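Local coordinates for protein sucrose 6(F)-phosphate phosphorylase (Thermoanaerobacterium thermosaccharolyticum DSM 571, PDB 6S9V) that is a phosphorylase of the alpha-amylase family, whose catalytic domain is built around an eight-stranded TIM barrel, at residues F125-K130 with E165-T170; M98-S103 with G214-K219; D111-G116 with F156-T161. One frame throughout, in Å; residues are numbered along the deposited sequence.

Interaction 1 (F125-K130 with E165-T170); sequences FITLDK and EKVWTT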
loop_
_atom_site.group_PDB
_atom_site.type_symbol
_atom_site.label_atom_id
_atom_site.label_comp_id
_atom_site.label_asym_id
_atom_site.label_seq_id
_atom_site.Cartn_x
_atom_site.Cartn_y
_atom_site.Cartn_z
ATOM N N PHE A 125 -19.780 7.888 14.881
ATOM C CA PHE A 125 -19.746 6.440 14.736
ATOM C C PHE A 125 -21.039 5.929 14.121
ATOM O O PHE A 125 -22.085 6.584 14.166
ATOM C CB PHE A 125 -19.485 5.789 16.102
ATOM C CG PHE A 125 -18.338 6.424 16.838
ATOM C CD1 PHE A 125 -17.043 6.268 16.380
ATOM C CD2 PHE A 125 -18.560 7.221 17.948
ATOM C CE1 PHE A 125 -15.979 6.872 17.034
ATOM C CE2 PHE A 125 -17.508 7.832 18.598
ATOM C CZ PHE A 125 -16.221 7.664 18.139
ATOM N N ILE A 126 -20.943 4.750 13.512
ATOM C CA ILE A 126 -22.080 4.165 12.786
ATOM C C ILE A 126 -22.804 3.267 13.781
ATOM O O ILE A 126 -22.665 2.044 13.797
ATOM C CB ILE A 126 -21.639 3.418 11.521
ATOM C CG1 ILE A 126 -20.822 4.335 10.607
ATOM C CG2 ILE A 126 -22.855 2.880 10.775
ATOM C CD1 ILE A 126 -20.241 3.637 9.382
ATOM N N THR A 127 -23.570 3.897 14.665
ATOM C CA THR A 127 -24.543 3.151 15.448
ATOM C C THR A 127 -25.550 2.525 14.488
ATOM O O THR A 127 -25.910 3.121 13.468
ATOM C CB THR A 127 -25.230 4.061 16.462
ATOM O OG1 THR A 127 -25.598 5.294 15.834
ATOM C CG2 THR A 127 -24.292 4.351 17.637
ATOM N N LEU A 128 -25.983 1.300 14.791
ATOM C CA LEU A 128 -26.745 0.544 13.803
ATOM C C LEU A 128 -28.099 1.177 13.488
ATOM O O LEU A 128 -28.706 0.827 12.470
ATOM C CB LEU A 128 -26.951 -0.900 14.265
ATOM C CG LEU A 128 -25.701 -1.769 14.437
ATOM C CD1 LEU A 128 -26.089 -3.243 14.357
ATOM C CD2 LEU A 128 -24.610 -1.460 13.451
ATOM N N ASP A 129 -28.596 2.084 14.331
ATOM C CA ASP A 129 -29.838 2.778 14.007
ATOM C C ASP A 129 -29.705 3.651 12.763
ATOM O O ASP A 129 -30.722 4.066 12.201
ATOM C CB ASP A 129 -30.310 3.624 15.191
ATOM C CG ASP A 129 -29.292 4.658 15.624
ATOM O OD1 ASP A 129 -28.154 4.647 15.109
ATOM O OD2 ASP A 129 -29.642 5.496 16.482
ATOM N N LYS A 130 -28.480 3.963 12.337
ATOM C CA LYS A 130 -28.272 4.687 11.089
ATOM C C LYS A 130 -28.467 3.810 9.859
ATOM O O LYS A 130 -28.597 4.345 8.752
ATOM C CB LYS A 130 -26.872 5.310 11.062
ATOM C CG LYS A 130 -26.664 6.418 12.095
ATOM C CD LYS A 130 -25.240 6.959 12.054
ATOM C CE LYS A 130 -25.078 8.221 12.890
ATOM N NZ LYS A 130 -23.663 8.741 12.884
ATOM N N GLU A 165 -24.906 -1.532 23.128
ATOM C CA GLU A 165 -24.988 -0.782 21.884
ATOM C C GLU A 165 -24.063 -1.410 20.857
ATOM O O GLU A 165 -22.896 -1.695 21.153
ATOM C CB GLU A 165 -24.615 0.693 22.067
ATOM C CG GLU A 165 -24.875 1.530 20.820
ATOM C CD GLU A 165 -25.995 2.532 21.002
ATOM O OE1 GLU A 165 -25.961 3.295 21.990
ATOM O OE2 GLU A 165 -26.916 2.552 20.157
ATOM N N LYS A 166 -24.575 -1.588 19.650
ATOM C CA LYS A 166 -23.794 -2.085 18.530
ATOM C C LYS A 166 -23.368 -0.924 17.650
ATOM O O LYS A 166 -24.152 -0.004 17.397
ATOM C CB LYS A 166 -24.606 -3.087 17.709
ATOM C CG LYS A 166 -24.897 -4.381 18.438
ATOM C CD LYS A 166 -25.672 -5.346 17.555
ATOM C CE LYS A 166 -25.692 -6.742 18.154
ATOM N NZ LYS A 166 -26.710 -6.867 19.217
ATOM N N VAL A 167 -22.106 -0.949 17.221
ATOM C CA VAL A 167 -21.582 0.015 16.266
ATOM C C VAL A 167 -20.845 -0.755 15.179
ATOM O O VAL A 167 -20.326 -1.854 15.404
ATOM C CB VAL A 167 -20.644 1.066 16.906
ATOM C CG1 VAL A 167 -21.384 1.855 17.972
ATOM C CG2 VAL A 167 -19.410 0.400 17.476
ATOM N N TRP A 168 -20.798 -0.164 13.993
ATOM C CA TRP A 168 -20.174 -0.819 12.854
ATOM C C TRP A 168 -18.666 -0.926 13.054
ATOM O O TRP A 168 -17.999 0.045 13.434
ATOM C CB TRP A 168 -20.501 -0.043 11.579
ATOM C CG TRP A 168 -20.586 -0.895 10.359
ATOM C CD1 TRP A 168 -19.637 -1.055 9.389
ATOM C CD2 TRP A 168 -21.678 -1.745 9.998
ATOM N NE1 TRP A 168 -20.084 -1.937 8.431
ATOM C CE2 TRP A 168 -21.333 -2.377 8.787
ATOM C CE3 TRP A 168 -22.917 -2.028 10.581
ATOM C CZ2 TRP A 168 -22.189 -3.271 8.142
ATOM C CZ3 TRP A 168 -23.766 -2.919 9.939
ATOM C CH2 TRP A 168 -23.394 -3.530 8.733
ATOM N N THR A 169 -18.131 -2.120 12.790
ATOM C CA THR A 169 -16.691 -2.374 12.860
ATOM C C THR A 169 -16.376 -3.316 11.700
ATOM O O THR A 169 -16.575 -4.529 11.812
ATOM C CB THR A 169 -16.272 -2.967 14.205
ATOM O OG1 THR A 169 -16.937 -4.219 14.431
ATOM C CG2 THR A 169 -16.628 -2.006 15.337
ATOM N N THR A 170 -15.914 -2.744 10.582
ATOM C CA THR A 170 -15.605 -3.542 9.398
ATOM C C THR A 170 -14.464 -4.513 9.665
ATOM O O THR A 170 -14.492 -5.654 9.194
ATOM C CB THR A 170 -15.244 -2.620 8.229
ATOM O OG1 THR A 170 -16.388 -1.855 7.844
ATOM C CG2 THR A 170 -14.741 -3.420 7.036
HETATM O O HOH W 1 -18.994 2.705 13.736
HETATM O O HOH W 2 -28.193 2.168 17.401
#
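I126 and W168 make the main bond of this contact: W168 N-H donates a hydrogen bond to I126 O, with 2.9 Å between W168 N and I126 O and an N-H...O angle of 155°. The same oxygen receives a CA-H...O contact from V167 CA at 3.4 Å. Two residues on, L128 N reaches K166 O at 3.4 Å, a weak bond. Between these two links T127 faces V167 as a non-hydrogen-bonded antiparallel pair, a single bridge between the 125-130 loop and strand 164-168.

Side chains close in around this bridge. L128 CD2 comes to the indole of W168 at its edge, in the ring plane, 3.4 Å from CE3, the two side chains crossing at about a right angle. L128 CD1 rests on K166 CB, while I126 CB meets W168 CB at 3.6 Å. On the face shared by T127 and V167, CG2 of the threonine touches CG1 of the valine at 3.8 Å.

This is part of the long excursion between the third barrel strand, 92-97, and helix 187-202, the place of domain B in alpha-amylase folds.

Further out, two waters span the segments, one from I126 N to W168 O, the other from D129 N to E165 OE2. T127 OG1, held between its own N and carbonyl carbon (chi1 45°), bonds D129 OD1 at 2.7 Å. R117 forms salt bridges with both D129 and E165, gathering two like charges around one guanidinium. F112 of helix 107-115 packs on T127, E165 and V167, and strand 153-157 pairs with strand 164-168.

Interaction 2 (M98-S103 with G214-K219); sequences MVNHVS and GYVIKK. With SO4 (sulfate ion), chain D.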
loop_
_atom_site.group_PDB
_atom_site.type_symbol
_atom_site.label_atom_id
_atom_site.label_comp_id
_atom_site.label_asym_id
_atom_site.label_seq_id
_atom_site.Cartn_x
_atom_site.Cartn_y
_atom_site.Cartn_z
ATOM N N MET A 98 -6.492 6.960 8.206
ATOM C CA MET A 98 -7.457 5.867 8.336
ATOM C C MET A 98 -8.856 6.465 8.221
ATOM O O MET A 98 -9.574 6.686 9.202
ATOM C CB MET A 98 -7.245 5.115 9.642
ATOM C CG MET A 98 -6.215 3.964 9.528
ATOM S SD MET A 98 -4.567 4.387 8.874
ATOM C CE MET A 98 -3.876 5.334 10.238
ATOM N N VAL A 99 -9.257 6.730 6.974
ATOM C CA VAL A 99 -10.539 7.380 6.754
ATOM C C VAL A 99 -11.703 6.499 7.192
ATOM O O VAL A 99 -12.809 7.009 7.397
ATOM C CB VAL A 99 -10.743 7.790 5.277
ATOM C CG1 VAL A 99 -9.811 8.926 4.895
ATOM C CG2 VAL A 99 -10.559 6.597 4.351
ATOM N N ASN A 100 -11.492 5.186 7.334
ATOM C CA ASN A 100 -12.604 4.286 7.615
ATOM C C ASN A 100 -12.845 4.056 9.099
ATOM O O ASN A 100 -13.980 3.757 9.482
ATOM C CB ASN A 100 -12.384 2.924 6.932
ATOM C CG ASN A 100 -13.577 1.987 7.089
ATOM O OD1 ASN A 100 -14.653 2.234 6.543
ATOM N ND2 ASN A 100 -13.384 0.894 7.825
ATOM N N HIS A 101 -11.825 4.181 9.949
ATOM C CA HIS A 101 -11.989 3.757 11.337
ATOM C C HIS A 101 -10.963 4.419 12.243
ATOM O O HIS A 101 -9.921 4.909 11.794
ATOM C CB HIS A 101 -11.895 2.230 11.462
ATOM C CG HIS A 101 -10.703 1.640 10.773
ATOM N ND1 HIS A 101 -10.792 0.985 9.562
ATOM C CD2 HIS A 101 -9.394 1.607 11.124
ATOM C CE1 HIS A 101 -9.588 0.576 9.197
ATOM N NE2 HIS A 101 -8.723 0.940 10.129
ATOM N N VAL A 102 -11.284 4.413 13.541
ATOM C CA VAL A 102 -10.448 4.981 14.596
ATOM C C VAL A 102 -10.450 4.008 15.773
ATOM O O VAL A 102 -11.355 3.187 15.931
ATOM C CB VAL A 102 -10.964 6.380 15.020
ATOM C CG1 VAL A 102 -12.299 6.259 15.753
ATOM C CG2 VAL A 102 -9.937 7.122 15.858
ATOM N N SER A 103 -9.414 4.100 16.606
ATOM C CA SER A 103 -9.323 3.221 17.769
ATOM C C SER A 103 -10.519 3.404 18.699
ATOM O O SER A 103 -10.975 4.527 18.940
ATOM C CB SER A 103 -8.041 3.503 18.544
ATOM O OG SER A 103 -7.991 2.721 19.726
ATOM N N GLY A 214 -12.236 2.166 0.237
ATOM C CA GLY A 214 -13.369 1.521 -0.401
ATOM C C GLY A 214 -14.497 1.166 0.543
ATOM O O GLY A 214 -15.617 0.906 0.087
ATOM N N TYR A 215 -14.241 1.163 1.853
ATOM C CA TYR A 215 -15.225 0.718 2.830
ATOM C C TYR A 215 -16.035 1.845 3.460
ATOM O O TYR A 215 -16.930 1.560 4.261
ATOM C CB TYR A 215 -14.526 -0.073 3.938
ATOM C CG TYR A 215 -13.932 -1.356 3.436
ATOM C CD1 TYR A 215 -14.694 -2.508 3.368
ATOM C CD2 TYR A 215 -12.617 -1.406 2.989
ATOM C CE1 TYR A 215 -14.166 -3.684 2.903
ATOM C CE2 TYR A 215 -12.077 -2.586 2.508
ATOM C CZ TYR A 215 -12.860 -3.722 2.475
ATOM O OH TYR A 215 -12.349 -4.908 1.998
ATOM N N VAL A 216 -15.773 3.108 3.111
ATOM C CA VAL A 216 -16.335 4.190 3.910
ATOM C C VAL A 216 -17.841 4.361 3.722
ATOM O O VAL A 216 -18.506 4.884 4.624
ATOM C CB VAL A 216 -15.639 5.543 3.636
ATOM C CG1 VAL A 216 -14.169 5.468 4.037
ATOM C CG2 VAL A 216 -15.811 6.001 2.177
ATOM N N ILE A 217 -18.416 3.923 2.602
ATOM C CA ILE A 217 -19.852 4.067 2.374
ATOM C C ILE A 217 -20.548 2.756 2.719
ATOM O O ILE A 217 -20.287 1.713 2.102
ATOM C CB ILE A 217 -20.170 4.479 0.926
ATOM C CG1 ILE A 217 -19.482 5.800 0.565
ATOM C CG2 ILE A 217 -21.689 4.586 0.722
ATOM C CD1 ILE A 217 -19.831 6.973 1.480
ATOM N N LYS A 218 -21.448 2.816 3.692
ATOM C CA LYS A 218 -22.320 1.701 4.032
ATOM C C LYS A 218 -23.708 2.001 3.485
ATOM O O LYS A 218 -24.233 3.102 3.685
ATOM C CB LYS A 218 -22.387 1.478 5.540
ATOM C CG LYS A 218 -21.147 0.813 6.143
ATOM C CD LYS A 218 -19.936 1.729 6.080
ATOM C CE LYS A 218 -18.818 1.203 6.949
ATOM N NZ LYS A 218 -17.580 2.000 6.809
ATOM N N LYS A 219 -24.286 1.037 2.779
ATOM C CA LYS A 219 -25.645 1.189 2.268
ATOM C C LYS A 219 -26.312 -0.175 2.287
ATOM O O LYS A 219 -25.821 -1.109 1.644
ATOM C CB LYS A 219 -25.645 1.769 0.850
ATOM C CG LYS A 219 -27.037 2.048 0.282
ATOM C CD LYS A 219 -26.974 2.453 -1.188
ATOM C CE LYS A 219 -26.682 3.938 -1.355
ATOM N NZ LYS A 219 -26.982 4.423 -2.734
HETATM S S SO4 D . -8.671 -5.403 2.229
HETATM O O1 SO4 D . -9.649 -4.871 1.271
HETATM O O2 SO4 D . -9.276 -6.427 3.074
HETATM O O3 SO4 D . -7.560 -5.975 1.479
HETATM O O4 SO4 D . -8.190 -4.333 3.095
#
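N100 reaches across to Y215 and K218, and its side chain makes the polar part of this contact. From a CB bond directed at the 214-219 segment, the chain leaves with CG anti to the backbone N (chi1 -175°), which sets N100 CG 3.9 Å from Y215 CB. At the tip the two amide atoms part company. N100 OD1 takes a weak hydrogen bond from K218 NZ at 2.9 Å, and it also lies 3.3 Å from Y215 O. Those two oxygens are both acceptors; K218 NZ serves each, bonding Y215 O at 2.7 Å, and the ammonium probably eases the repulsion between them. N100 ND2 donates to H101 ND1 at 3.1 Å, with an N-H...N angle of 160°, and meets the imidazole at its edge, only 7° out of the ring plane. A donor on one side and an acceptor on the other are consistent with the amide orientation as modelled.

D181 forms a salt bridge with K218 as well. Beside the polar cluster V99 CG2 packs on V216 CG1 at 3.8 Å. The ring of Y215 leads away from N100, and Y215 OH donates to sulfate O1 at 2.8 Å, an ion also held by H358 and R148.

The segments follow barrel strands 92-97 and 207-210, neighbours in the sheet, and so sit at the end of the barrel where alpha-amylase family active sites lie. F234 of helix 230-244 packs against V99 and V216, while strand 179-181 pairs with strand 101-103.

Interaction 3 (D111-G116 with F156-T161); sequences DFLKKG and FKIEET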
loop_
_atom_site.group_PDB
_atom_site.type_symbol
_atom_site.label_atom_id
_atom_site.label_comp_id
_atom_site.label_asym_id
_atom_site.label_seq_id
_atom_site.Cartn_x
_atom_site.Cartn_y
_atom_site.Cartn_z
ATOM N N ASP A 111 -15.455 8.529 25.173
ATOM C CA ASP A 111 -16.497 9.431 25.660
ATOM C C ASP A 111 -17.873 8.883 25.310
ATOM O O ASP A 111 -18.786 8.891 26.142
ATOM C CB ASP A 111 -16.300 10.823 25.059
ATOM C CG ASP A 111 -17.149 11.879 25.735
ATOM O OD1 ASP A 111 -16.759 12.348 26.824
ATOM O OD2 ASP A 111 -18.198 12.249 25.174
ATOM N N PHE A 112 -18.015 8.352 24.094
ATOM C CA PHE A 112 -19.275 7.757 23.674
ATOM C C PHE A 112 -19.641 6.557 24.534
ATOM O O PHE A 112 -20.800 6.398 24.930
ATOM C CB PHE A 112 -19.189 7.341 22.206
ATOM C CG PHE A 112 -20.343 6.501 21.752
ATOM C CD1 PHE A 112 -21.601 7.055 21.614
ATOM C CD2 PHE A 112 -20.177 5.153 21.495
ATOM C CE1 PHE A 112 -22.669 6.286 21.215
ATOM C CE2 PHE A 112 -21.244 4.375 21.092
ATOM C CZ PHE A 112 -22.492 4.944 20.951
ATOM N N LEU A 113 -18.669 5.690 24.835
ATOM C CA LEU A 113 -18.981 4.536 25.666
ATOM C C LEU A 113 -19.373 4.954 27.072
ATOM O O LEU A 113 -20.118 4.237 27.746
ATOM C CB LEU A 113 -17.799 3.575 25.719
ATOM C CG LEU A 113 -17.525 2.759 24.458
ATOM C CD1 LEU A 113 -16.441 1.737 24.766
ATOM C CD2 LEU A 113 -18.779 2.068 23.930
ATOM N N LYS A 114 -18.868 6.099 27.536
ATOM C CA LYS A 114 -19.235 6.594 28.855
ATOM C C LYS A 114 -20.646 7.167 28.848
ATOM O O LYS A 114 -21.463 6.839 29.716
ATOM C CB LYS A 114 -18.222 7.645 29.308
ATOM C CG LYS A 114 -18.515 8.299 30.657
ATOM C CD LYS A 114 -17.547 9.456 30.889
ATOM C CE LYS A 114 -17.902 10.293 32.107
ATOM N NZ LYS A 114 -17.259 9.765 33.345
ATOM N N LYS A 115 -20.955 8.027 27.875
ATOM C CA LYS A 115 -22.180 8.812 27.902
ATOM C C LYS A 115 -23.229 8.377 26.887
ATOM O O LYS A 115 -24.347 8.903 26.921
ATOM C CB LYS A 115 -21.869 10.302 27.689
ATOM C CG LYS A 115 -20.963 10.904 28.748
ATOM C CD LYS A 115 -20.623 12.351 28.426
ATOM C CE LYS A 115 -19.640 12.935 29.430
ATOM N NZ LYS A 115 -19.183 14.300 29.042
ATOM N N GLY A 116 -22.912 7.451 25.990
ATOM C CA GLY A 116 -23.904 7.026 25.017
ATOM C C GLY A 116 -24.288 8.172 24.101
ATOM O O GLY A 116 -23.433 8.915 23.605
ATOM N N PHE A 156 -20.893 -3.013 22.571
ATOM C CA PHE A 156 -20.240 -2.353 23.689
ATOM C C PHE A 156 -21.280 -1.994 24.738
ATOM O O PHE A 156 -22.466 -1.844 24.442
ATOM C CB PHE A 156 -19.496 -1.093 23.242
ATOM C CG PHE A 156 -18.413 -1.355 22.245
ATOM C CD1 PHE A 156 -17.122 -1.633 22.660
ATOM C CD2 PHE A 156 -18.686 -1.331 20.888
ATOM C CE1 PHE A 156 -16.126 -1.868 21.738
ATOM C CE2 PHE A 156 -17.698 -1.571 19.969
ATOM C CZ PHE A 156 -16.416 -1.841 20.391
ATOM N N LYS A 157 -20.810 -1.839 25.969
ATOM C CA LYS A 157 -21.656 -1.477 27.099
ATOM C C LYS A 157 -21.529 0.019 27.337
ATOM O O LYS A 157 -20.417 0.532 27.500
ATOM C CB LYS A 157 -21.236 -2.254 28.348
ATOM C CG LYS A 157 -22.061 -1.969 29.596
ATOM C CD LYS A 157 -21.409 -2.596 30.826
ATOM C CE LYS A 157 -22.259 -2.417 32.075
ATOM N NZ LYS A 157 -21.662 -3.098 33.261
ATOM N N ILE A 158 -22.658 0.720 27.332
ATOM C CA ILE A 158 -22.656 2.143 27.655
ATOM C C ILE A 158 -22.638 2.269 29.173
ATOM O O ILE A 158 -23.505 1.723 29.862
ATOM C CB ILE A 158 -23.867 2.859 27.046
ATOM C CG1 ILE A 158 -23.926 2.627 25.534
ATOM C CG2 ILE A 158 -23.801 4.348 27.337
ATOM C CD1 ILE A 158 -22.641 3.000 24.788
ATOM N N GLU A 159 -21.647 2.985 29.697
ATOM C CA GLU A 159 -21.417 2.983 31.136
ATOM C C GLU A 159 -22.580 3.629 31.876
ATOM O O GLU A 159 -23.118 3.056 32.830
ATOM C CB GLU A 159 -20.097 3.696 31.447
ATOM C CG GLU A 159 -19.579 3.491 32.866
ATOM C CD GLU A 159 -19.846 4.671 33.783
ATOM O OE1 GLU A 159 -19.966 5.810 33.283
ATOM O OE2 GLU A 159 -19.931 4.460 35.012
ATOM N N GLU A 160 -22.998 4.813 31.434
ATOM C CA GLU A 160 -23.973 5.580 32.197
ATOM C C GLU A 160 -25.367 4.969 32.137
ATOM O O GLU A 160 -26.164 5.200 33.054
ATOM C CB GLU A 160 -23.978 7.031 31.710
ATOM C CG GLU A 160 -22.758 7.810 32.214
ATOM C CD GLU A 160 -22.745 9.264 31.782
ATOM O OE1 GLU A 160 -23.508 9.623 30.859
ATOM O OE2 GLU A 160 -21.954 10.044 32.352
ATOM N N THR A 161 -25.681 4.188 31.101
ATOM C CA THR A 161 -27.000 3.585 30.973
ATOM C C THR A 161 -27.015 2.082 31.213
ATOM O O THR A 161 -28.093 1.521 31.441
ATOM C CB THR A 161 -27.580 3.852 29.575
ATOM O OG1 THR A 161 -26.755 3.230 28.581
ATOM C CG2 THR A 161 -27.651 5.342 29.305
#
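F112 presents one face of its ring to I158, whose CD1 lies over it, 4.2 Å from F112 CE2. The next residue does the most. L113 CD2 presses on F156 CB at 3.3 Å and approaches that phenyl ring obliquely. L113 CG lies anti to its own carbonyl carbon (chi1 -73°). The backbone oxygen, L113 O, accepts a hydrogen bond from E159 N at 2.8 Å, the donor almost in line with the carbonyl bond, and I158 CA adds a CA-H...O contact to the same atom.

K114 repeats the pattern one step on: K114 O is bonded by E160 N at 3.1 Å, with a more bent N-H...O angle of 143°. The lysine side chain runs beside that of E159, pointing the same way, but K114 NZ lies 4.8 Å from both E159 OE1 and E160 OE2, in contact with neither, though the opposite charges probably attract. K115 likewise lies alongside E160, K115 CG 3.5 Å from E160 OE1, while its ammonium heads back to D111 in a long salt bridge within the helix.

At G116 the chain leaves helical geometry with a positive phi of 64°. Having no CB, it lets I158 CG2 settle 3.5 Å from G116 N, a nitrogen that still bonds F112 O as the helix closes.

Carbonyls in the last turn of helix 107-115 are thus taken up by successive NH groups from the turn of the hairpin formed by strands 153-157 and 164-168, which fastens the helix to this outlying hairpin in the region matching domain B of the alpha-amylase fold.

How the interactions relate
Interactions 1 and 3 grip the same hairpin: 1 holds strand 164-168 by a buried single bridge, 3 its partner 153-157 and the turn beyond, partly exposed and rimmed by lysines and glutamates. They meet where E165 O probably bonds F156 N and where V167 CG2 packs on F156 CE2. Interaction 2 lies closest to the chain's centre, at the barrel, and relies on a buried amide and the ammonium of a partly exposed lysine instead of paired backbones. It touches interaction 1 through K218 CE, which packs on W168 and I126, but stays about 8 Å from interaction 3 at the nearest atoms. Along the chain, interactions 1 and 3 are both nested inside the loop that interaction 2 closes.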